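Local coordinates for lithostathine-1-alpha (Homo sapiens, PDB 1QDD), which is a secreted pancreatic protein with a C-type lectin fold that might inhibit spontaneous calcium carbonate precipitation and may take part in regeneration of pancreas and brain, at residues G48-V53 with F136-K141; F61-I66 with G123-K128. The protein carries 1 engineered substitution. All coordinates share one frame; numbering follows the deposited sequence.

Contact 1: residues G48-V53 with F136-K141; sequences GNLVSV and FSFVCK
L50 reaches F138 with its CD2 methyl, which lies 3.7 Å from F138 CB and meets the ring only obliquely. At the edge of that ring, in its plane, sit F136 O and C140 SG. F138 CG lies between its backbone N and carbonyl carbon (chi1 55°), while CB points toward 48-53 and so meets the leucine, whose side chain crosses that of F138 at about a right angle.

The backbones pair antiparallel for two residues. N49 and K141 form the hydrogen-bonded pair: K141 N gives a bond of 3.0 Å to N49 O, and N49 N returns one of 3.2 Å to K141 O. L50 and C140 follow as the non-hydrogen-bonded pair, their CA atoms 4.5 Å apart. V51 N then bonds V139 O at 3.0 Å, as 48-53 turns away from the strand.

Side chains add to this pairing. V51 CG1 packs 3.8 Å from V139 CB, and V51 CG2 approaches K141 CB. The lysine makes a polar contact of its own: its chain is fully extended from a CG anti to the backbone N (chi1 174°), which carries NZ along to S52 O for a weak bond of 3.3 Å; its stronger partner is E58, in a salt bridge, and Y24 adds a cation-pi contact.

Strand 136-143 is a central strand of the C-type lectin fold, flanked by 24-33 and, in parallel, by 75-78. The short strand 49-50 joins it near its C-terminal end, and the C42-C140 disulfide, with L50 packed on W35 and C42, ties the pairing to helix 35-44.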
ATOM      1  N   GLY A  48       5.768  -9.163  -3.838  1.00 15.06           N
ATOM      2  CA  GLY A  48       5.285  -8.160  -2.891  1.00 14.05           C
ATOM      3  C   GLY A  48       3.789  -8.275  -2.677  1.00 11.97           C
ATOM      4  O   GLY A  48       3.146  -9.298  -2.904  1.00 12.16           O
ATOM      5  N   ASN A  49       3.172  -7.206  -2.176  1.00 10.68           N
ATOM      6  CA  ASN A  49       1.754  -7.064  -1.924  1.00  9.78           C
ATOM      7  C   ASN A  49       1.424  -5.562  -1.990  1.00  8.33           C
ATOM      8  O   ASN A  49       2.340  -4.744  -1.946  1.00  8.66           O
ATOM      9  CB  ASN A  49       1.238  -7.557  -0.570  0.53 10.27           C
ATOM     10  CG  ASN A  49       0.988  -9.045  -0.514  0.53 10.86           C
ATOM     11  OD1 ASN A  49       1.782  -9.754   0.129  0.53 10.24           O
ATOM     12  ND2 ASN A  49      -0.053  -9.569  -1.136  0.53 10.20           N
ATOM     13  N   LEU A  50       0.151  -5.224  -2.072  1.00  8.83           N
ATOM     14  CA  LEU A  50      -0.242  -3.835  -1.906  1.00  8.00           C
ATOM     15  C   LEU A  50       0.358  -3.392  -0.567  1.00  8.29           C
ATOM     16  O   LEU A  50       0.462  -4.181   0.394  1.00  9.51           O
ATOM     17  CB  LEU A  50      -1.761  -3.680  -1.831  1.00  8.92           C
ATOM     18  CG  LEU A  50      -2.525  -3.661  -3.157  1.00  8.75           C
ATOM     19  CD1 LEU A  50      -4.027  -3.736  -2.948  1.00 10.75           C
ATOM     20  CD2 LEU A  50      -2.154  -2.416  -3.969  1.00  9.91           C
ATOM     21  N   VAL A  51       0.728  -2.132  -0.447  1.00  7.01           N
ATOM     22  CA  VAL A  51       1.420  -1.651   0.741  1.00  8.04           C
ATOM     23  C   VAL A  51       0.617  -1.862   2.013  1.00  7.83           C
ATOM     24  O   VAL A  51      -0.582  -1.599   2.071  1.00  8.75           O
ATOM     25  CB  VAL A  51       1.843  -0.178   0.540  1.00  9.08           C
ATOM     26  CG1 VAL A  51       0.679   0.783   0.408  1.00  9.78           C
ATOM     27  CG2 VAL A  51       2.787   0.304   1.630  1.00 10.36           C
ATOM     28  N   SER A  52       1.323  -2.259   3.073  1.00  8.10           N
ATOM     29  CA  SER A  52       0.819  -2.317   4.437  1.00  8.39           C
ATOM     30  C   SER A  52       1.458  -1.155   5.206  1.00  9.15           C
ATOM     31  O   SER A  52       2.680  -0.991   5.127  1.00 11.95           O
ATOM     32  CB  SER A  52       1.154  -3.602   5.177  0.53  7.21           C
ATOM     33  OG  SER A  52       0.653  -4.751   4.554  0.53 12.09           O
ATOM     34  N   VAL A  53       0.677  -0.314   5.841  1.00  8.82           N
ATOM     35  CA  VAL A  53       1.151   0.880   6.559  1.00  9.11           C
ATOM     36  C   VAL A  53       1.093   0.571   8.054  1.00  8.53           C
ATOM     37  O   VAL A  53       0.001   0.536   8.625  1.00  9.14           O
ATOM     38  CB  VAL A  53       0.317   2.114   6.195  1.00  9.31           C
ATOM     39  CG1 VAL A  53       0.864   3.370   6.851  1.00 11.44           C
ATOM     40  CG2 VAL A  53       0.225   2.309   4.679  1.00 11.37           C
ATOM     41  N   PHE A 136      -8.443   2.131  -9.411  1.00  9.89           N
ATOM     42  CA  PHE A 136      -7.522   3.144  -8.936  1.00  9.28           C
ATOM     43  C   PHE A 136      -6.060   2.739  -9.131  1.00  7.87           C
ATOM     44  O   PHE A 136      -5.711   1.570  -9.321  1.00  9.06           O
ATOM     45  CB  PHE A 136      -7.732   3.367  -7.418  1.00  9.82           C
ATOM     46  CG  PHE A 136      -9.055   3.903  -6.964  1.00 10.36           C
ATOM     47  CD1 PHE A 136      -9.797   4.806  -7.711  1.00 11.45           C
ATOM     48  CD2 PHE A 136      -9.565   3.533  -5.723  1.00 11.64           C
ATOM     49  CE1 PHE A 136     -11.011   5.290  -7.269  1.00 13.14           C
ATOM     50  CE2 PHE A 136     -10.774   4.036  -5.272  1.00 12.99           C
ATOM     51  CZ  PHE A 136     -11.502   4.917  -6.041  1.00 13.53           C
ATOM     52  N   SER A 137      -5.174   3.746  -9.057  1.00  7.94           N
ATOM     53  CA  SER A 137      -3.728   3.536  -9.007  1.00  7.83           C
ATOM     54  C   SER A 137      -3.372   2.938  -7.639  1.00  7.08           C
ATOM     55  O   SER A 137      -4.244   2.806  -6.757  1.00  8.11           O
ATOM     56  CB  SER A 137      -3.016   4.858  -9.227  1.00  7.76           C
ATOM     57  OG  SER A 137      -3.491   5.812  -8.287  1.00  9.91           O
ATOM     58  N   PHE A 138      -2.126   2.540  -7.422  1.00  6.90           N
ATOM     59  CA  PHE A 138      -1.769   1.759  -6.228  1.00  7.26           C
ATOM     60  C   PHE A 138      -0.301   1.814  -5.884  1.00  7.98           C
ATOM     61  O   PHE A 138       0.555   2.174  -6.711  1.00  8.71           O
ATOM     62  CB  PHE A 138      -2.201   0.287  -6.444  1.00  8.28           C
ATOM     63  CG  PHE A 138      -1.695  -0.408  -7.671  1.00  9.13           C
ATOM     64  CD1 PHE A 138      -0.582  -1.232  -7.628  1.00  9.89           C
ATOM     65  CD2 PHE A 138      -2.377  -0.298  -8.880  1.00  9.64           C
ATOM     66  CE1 PHE A 138      -0.164  -1.927  -8.744  1.00 10.60           C
ATOM     67  CE2 PHE A 138      -1.953  -0.996  -9.988  1.00 10.32           C
ATOM     68  CZ  PHE A 138      -0.849  -1.811  -9.935  1.00 11.01           C
ATOM     69  N   VAL A 139       0.039   1.467  -4.647  1.00  7.27           N
ATOM     70  CA  VAL A 139       1.415   1.392  -4.171  1.00  7.32           C
ATOM     71  C   VAL A 139       1.722  -0.059  -3.766  1.00  6.94           C
ATOM     72  O   VAL A 139       0.950  -0.667  -3.022  1.00  8.53           O
ATOM     73  CB  VAL A 139       1.698   2.310  -2.969  1.00  8.12           C
ATOM     74  CG1 VAL A 139       3.111   2.149  -2.412  1.00  9.56           C
ATOM     75  CG2 VAL A 139       1.471   3.780  -3.315  1.00 10.29           C
ATOM     76  N   CYS A 140       2.851  -0.595  -4.217  1.00  7.24           N
ATOM     77  CA  CYS A 140       3.352  -1.912  -3.844  1.00  8.17           C
ATOM     78  C   CYS A 140       4.549  -1.819  -2.888  1.00  8.20           C
ATOM     79  O   CYS A 140       5.292  -0.850  -2.892  1.00  9.79           O
ATOM     80  CB  CYS A 140       3.788  -2.740  -5.061  1.00  9.33           C
ATOM     81  SG  CYS A 140       2.587  -3.047  -6.370  1.00  9.77           S
ATOM     82  N   LYS A 141       4.720  -2.857  -2.075  1.00  8.15           N
ATOM     83  CA  LYS A 141       5.804  -3.005  -1.105  1.00  8.66           C
ATOM     84  C   LYS A 141       6.390  -4.414  -1.216  1.00  9.59           C
ATOM     85  O   LYS A 141       5.623  -5.379  -1.233  1.00 10.51           O
ATOM     86  CB  LYS A 141       5.265  -2.750   0.314  1.00  9.60           C
ATOM     87  CG  LYS A 141       6.200  -2.991   1.495  1.00 10.70           C
ATOM     88  CD  LYS A 141       5.494  -2.731   2.818  1.00 11.25           C
ATOM     89  CE  LYS A 141       6.325  -3.043   4.047  1.00 11.81           C
ATOM     90  NZ  LYS A 141       5.538  -2.728   5.289  1.00 12.34           N
TER

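Contact 2: residues F61-I66 with G123-K128; sequences FVASLI and GFQKWK
A63 and I66, one turn apart on helix 56-68, meet the 123-125 turn in two ways. The first is CH-pi. I66 CG2 sits 3.6 Å from the centroid of the F124 ring and 11° off its normal, so the methyl lies over the middle of one face; the shortest of its atom contacts is with F124 CE1. Being anti to the backbone N, CG2 is the branch that reaches the ring.

The second is close packing of a small side chain against backbone. A63 CB points at the loop and touches two successive carbonyl oxygens, G123 O at 3.5 Å and F124 O at 3.6 Å. Q125 CG adds a looser contact at 4.1 Å from the same methyl. Both G123 and F124 have positive phi, and this turn of the loop brings their carbonyls up to the helix.

V76 of strand 75-78 touches both I66 and F124. With the methyl over the ring face and V76 against both residues, the chemistry is consistent with packing in this lectin-domain core that rests on van der Waals and CH-pi contact rather than on hydrogen bonds between the two segments.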
ATOM      1  N   PHE A  61       6.140   8.372   4.727  1.00  9.42           N
ATOM      2  CA  PHE A  61       6.974   7.987   3.603  1.00  9.98           C
ATOM      3  C   PHE A  61       6.118   7.709   2.373  1.00  9.36           C
ATOM      4  O   PHE A  61       6.410   8.203   1.264  1.00  9.80           O
ATOM      5  CB  PHE A  61       7.853   6.780   3.970  1.00 10.75           C
ATOM      6  CG  PHE A  61       8.625   6.263   2.784  1.00 12.71           C
ATOM      7  CD1 PHE A  61       9.777   6.890   2.355  1.00 14.51           C
ATOM      8  CD2 PHE A  61       8.158   5.173   2.070  1.00 13.50           C
ATOM      9  CE1 PHE A  61      10.463   6.433   1.245  1.00 16.02           C
ATOM     10  CE2 PHE A  61       8.835   4.709   0.956  1.00 14.99           C
ATOM     11  CZ  PHE A  61       9.981   5.346   0.545  1.00 15.14           C
ATOM     12  N   VAL A  62       5.077   6.898   2.510  1.00  7.93           N
ATOM     13  CA  VAL A  62       4.196   6.557   1.388  1.00  8.35           C
ATOM     14  C   VAL A  62       3.501   7.788   0.823  1.00  8.58           C
ATOM     15  O   VAL A  62       3.449   7.987  -0.418  1.00  9.06           O
ATOM     16  CB  VAL A  62       3.208   5.455   1.807  1.00  8.52           C
ATOM     17  CG1 VAL A  62       2.138   5.259   0.738  1.00 10.27           C
ATOM     18  CG2 VAL A  62       3.917   4.134   2.096  1.00 10.51           C
ATOM     19  N   ALA A  63       3.024   8.694   1.657  1.00  8.37           N
ATOM     20  CA  ALA A  63       2.405   9.941   1.196  1.00  8.54           C
ATOM     21  C   ALA A  63       3.391  10.765   0.380  1.00 10.01           C
ATOM     22  O   ALA A  63       3.041  11.325  -0.684  1.00 10.34           O
ATOM     23  CB  ALA A  63       1.843  10.724   2.376  1.00 10.26           C
ATOM     24  N   SER A  64       4.632  10.874   0.821  1.00  9.80           N
ATOM     25  CA  SER A  64       5.668  11.635   0.130  1.00 11.65           C
ATOM     26  C   SER A  64       5.987  11.024  -1.220  1.00 11.35           C
ATOM     27  O   SER A  64       6.168  11.737  -2.229  1.00 12.21           O
ATOM     28  CB  SER A  64       6.925  11.730   0.992  1.00 14.00           C
ATOM     29  OG  SER A  64       7.775  10.616   0.880  1.00 20.53           O
ATOM     30  N   LEU A  65       6.058   9.706  -1.316  1.00  9.87           N
ATOM     31  CA  LEU A  65       6.302   8.978  -2.544  1.00 10.56           C
ATOM     32  C   LEU A  65       5.235   9.260  -3.582  1.00  9.80           C
ATOM     33  O   LEU A  65       5.517   9.499  -4.769  1.00 10.74           O
ATOM     34  CB  LEU A  65       6.371   7.480  -2.228  1.00 13.35           C
ATOM     35  CG  LEU A  65       6.770   6.565  -3.386  1.00 15.39           C
ATOM     36  CD1 LEU A  65       8.205   6.837  -3.812  1.00 18.59           C
ATOM     37  CD2 LEU A  65       6.639   5.099  -3.001  1.00 18.25           C
ATOM     38  N   ILE A  66       3.974   9.263  -3.188  1.00  8.69           N
ATOM     39  CA  ILE A  66       2.862   9.559  -4.095  1.00  9.13           C
ATOM     40  C   ILE A  66       2.957  11.008  -4.550  1.00  9.59           C
ATOM     41  O   ILE A  66       2.826  11.307  -5.756  1.00 10.02           O
ATOM     42  CB  ILE A  66       1.505   9.230  -3.462  1.00  8.13           C
ATOM     43  CG1 ILE A  66       1.381   7.735  -3.165  1.00  9.04           C
ATOM     44  CG2 ILE A  66       0.393   9.693  -4.400  1.00  9.58           C
ATOM     45  CD1 ILE A  66       0.277   7.390  -2.186  1.00 10.12           C
ATOM     46  N   GLY A 123      -3.752  14.915   1.639  1.00 12.02           N
ATOM     47  CA  GLY A 123      -2.333  14.781   1.348  1.00 12.57           C
ATOM     48  C   GLY A 123      -1.891  13.327   1.328  1.00 10.69           C
ATOM     49  O   GLY A 123      -0.715  13.026   1.559  1.00 11.78           O
ATOM     50  N   PHE A 124      -2.798  12.387   1.066  1.00  9.64           N
ATOM     51  CA  PHE A 124      -2.549  10.952   1.029  1.00  9.14           C
ATOM     52  C   PHE A 124      -2.164  10.430   2.416  1.00  9.82           C
ATOM     53  O   PHE A 124      -1.508   9.371   2.491  1.00 11.15           O
ATOM     54  CB  PHE A 124      -1.556  10.547  -0.059  1.00  9.75           C
ATOM     55  CG  PHE A 124      -1.975  10.971  -1.443  1.00 10.18           C
ATOM     56  CD1 PHE A 124      -1.334  12.032  -2.067  1.00 10.59           C
ATOM     57  CD2 PHE A 124      -2.988  10.337  -2.129  1.00 10.45           C
ATOM     58  CE1 PHE A 124      -1.709  12.452  -3.331  1.00 12.28           C
ATOM     59  CE2 PHE A 124      -3.371  10.761  -3.393  1.00 11.28           C
ATOM     60  CZ  PHE A 124      -2.719  11.816  -3.998  1.00 11.91           C
ATOM     61  N   GLN A 125      -2.619  11.048   3.487  1.00 10.32           N
ATOM     62  CA  GLN A 125      -2.327  10.601   4.835  1.00 11.18           C
ATOM     63  C   GLN A 125      -3.506   9.920   5.512  1.00 10.90           C
ATOM     64  O   GLN A 125      -3.255   9.237   6.523  1.00 12.53           O
ATOM     65  CB  GLN A 125      -1.895  11.794   5.703  1.00 14.66           C
ATOM     66  CG  GLN A 125      -0.547  12.377   5.309  1.00 19.79           C
ATOM     67  CD  GLN A 125      -0.108  13.446   6.294  1.00 22.57           C
ATOM     68  OE1 GLN A 125      -0.203  13.261   7.510  1.00 24.90           O
ATOM     69  NE2 GLN A 125       0.339  14.583   5.776  1.00 24.44           N
ATOM     70  N   LYS A 126      -4.728  10.109   5.048  1.00 10.05           N
ATOM     71  CA  LYS A 126      -5.906   9.511   5.665  1.00 10.31           C
ATOM     72  C   LYS A 126      -6.608   8.545   4.718  1.00  8.91           C
ATOM     73  O   LYS A 126      -6.422   8.581   3.505  1.00 10.82           O
ATOM     74  CB  LYS A 126      -6.891  10.558   6.167  1.00 12.90           C
ATOM     75  CG  LYS A 126      -6.369  11.601   7.136  1.00 17.81           C
ATOM     76  CD  LYS A 126      -6.298  11.089   8.555  1.00 20.45           C
ATOM     77  CE  LYS A 126      -5.886  12.166   9.550  1.00 22.87           C
ATOM     78  NZ  LYS A 126      -5.482  11.548  10.844  1.00 24.97           N
ATOM     79  N   TRP A 127      -7.380   7.634   5.282  1.00  8.29           N
ATOM     80  CA  TRP A 127      -7.985   6.496   4.639  1.00  8.64           C
ATOM     81  C   TRP A 127      -9.497   6.605   4.467  1.00  8.54           C
ATOM     82  O   TRP A 127     -10.190   7.134   5.340  1.00  9.75           O
ATOM     83  CB  TRP A 127      -7.722   5.255   5.500  1.00  9.00           C
ATOM     84  CG  TRP A 127      -6.302   4.920   5.831  1.00  8.87           C
ATOM     85  CD1 TRP A 127      -5.162   5.478   5.351  1.00  9.19           C
ATOM     86  CD2 TRP A 127      -5.865   3.899   6.754  1.00  9.61           C
ATOM     87  NE1 TRP A 127      -4.035   4.891   5.897  1.00  9.94           N
ATOM     88  CE2 TRP A 127      -4.458   3.921   6.761  1.00 10.22           C
ATOM     89  CE3 TRP A 127      -6.549   2.989   7.557  1.00 11.15           C
ATOM     90  CZ2 TRP A 127      -3.721   3.035   7.561  1.00 11.36           C
ATOM     91  CZ3 TRP A 127      -5.810   2.120   8.349  1.00 12.30           C
ATOM     92  CH2 TRP A 127      -4.416   2.160   8.335  1.00 12.05           C
ATOM     93  N   LYS A 128     -10.012   6.039   3.385  1.00  8.39           N
ATOM     94  CA  LYS A 128     -11.450   5.955   3.135  1.00  9.87           C
ATOM     95  C   LYS A 128     -11.799   4.555   2.655  1.00  9.27           C
ATOM     96  O   LYS A 128     -11.084   3.977   1.849  1.00 10.13           O
ATOM     97  CB  LYS A 128     -11.818   6.981   2.065  1.00 13.57           C
ATOM     98  CG  LYS A 128     -13.232   7.051   1.543  1.00 15.98           C
ATOM     99  CD  LYS A 128     -13.359   8.314   0.710  1.00 19.10           C
ATOM    100  CE  LYS A 128     -13.009   8.141  -0.753  1.00 20.93           C
ATOM    101  NZ  LYS A 128     -13.578   9.309  -1.507  1.00 22.82           N
TER

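From the N terminus, the chain reaches strand 49-50 first, and contact 1 closes a long loop when strand 136-143 returns to pair with it. Helix 56-68 follows at once, and contact 2 closes a shorter loop at 123-128, wholly within the first; the two do not cross. The second segments also come in sequence, strand 127-130 leading on to 136-143. Contact 1 adds the short strand 49-50 to the sheet, while contact 2 brings the loop before strand 127-130 against the helix. With centres about 12 Å apart they share a core: V139 CG2 packs 4.0 Å from I66 CG1, and V51 touches V62.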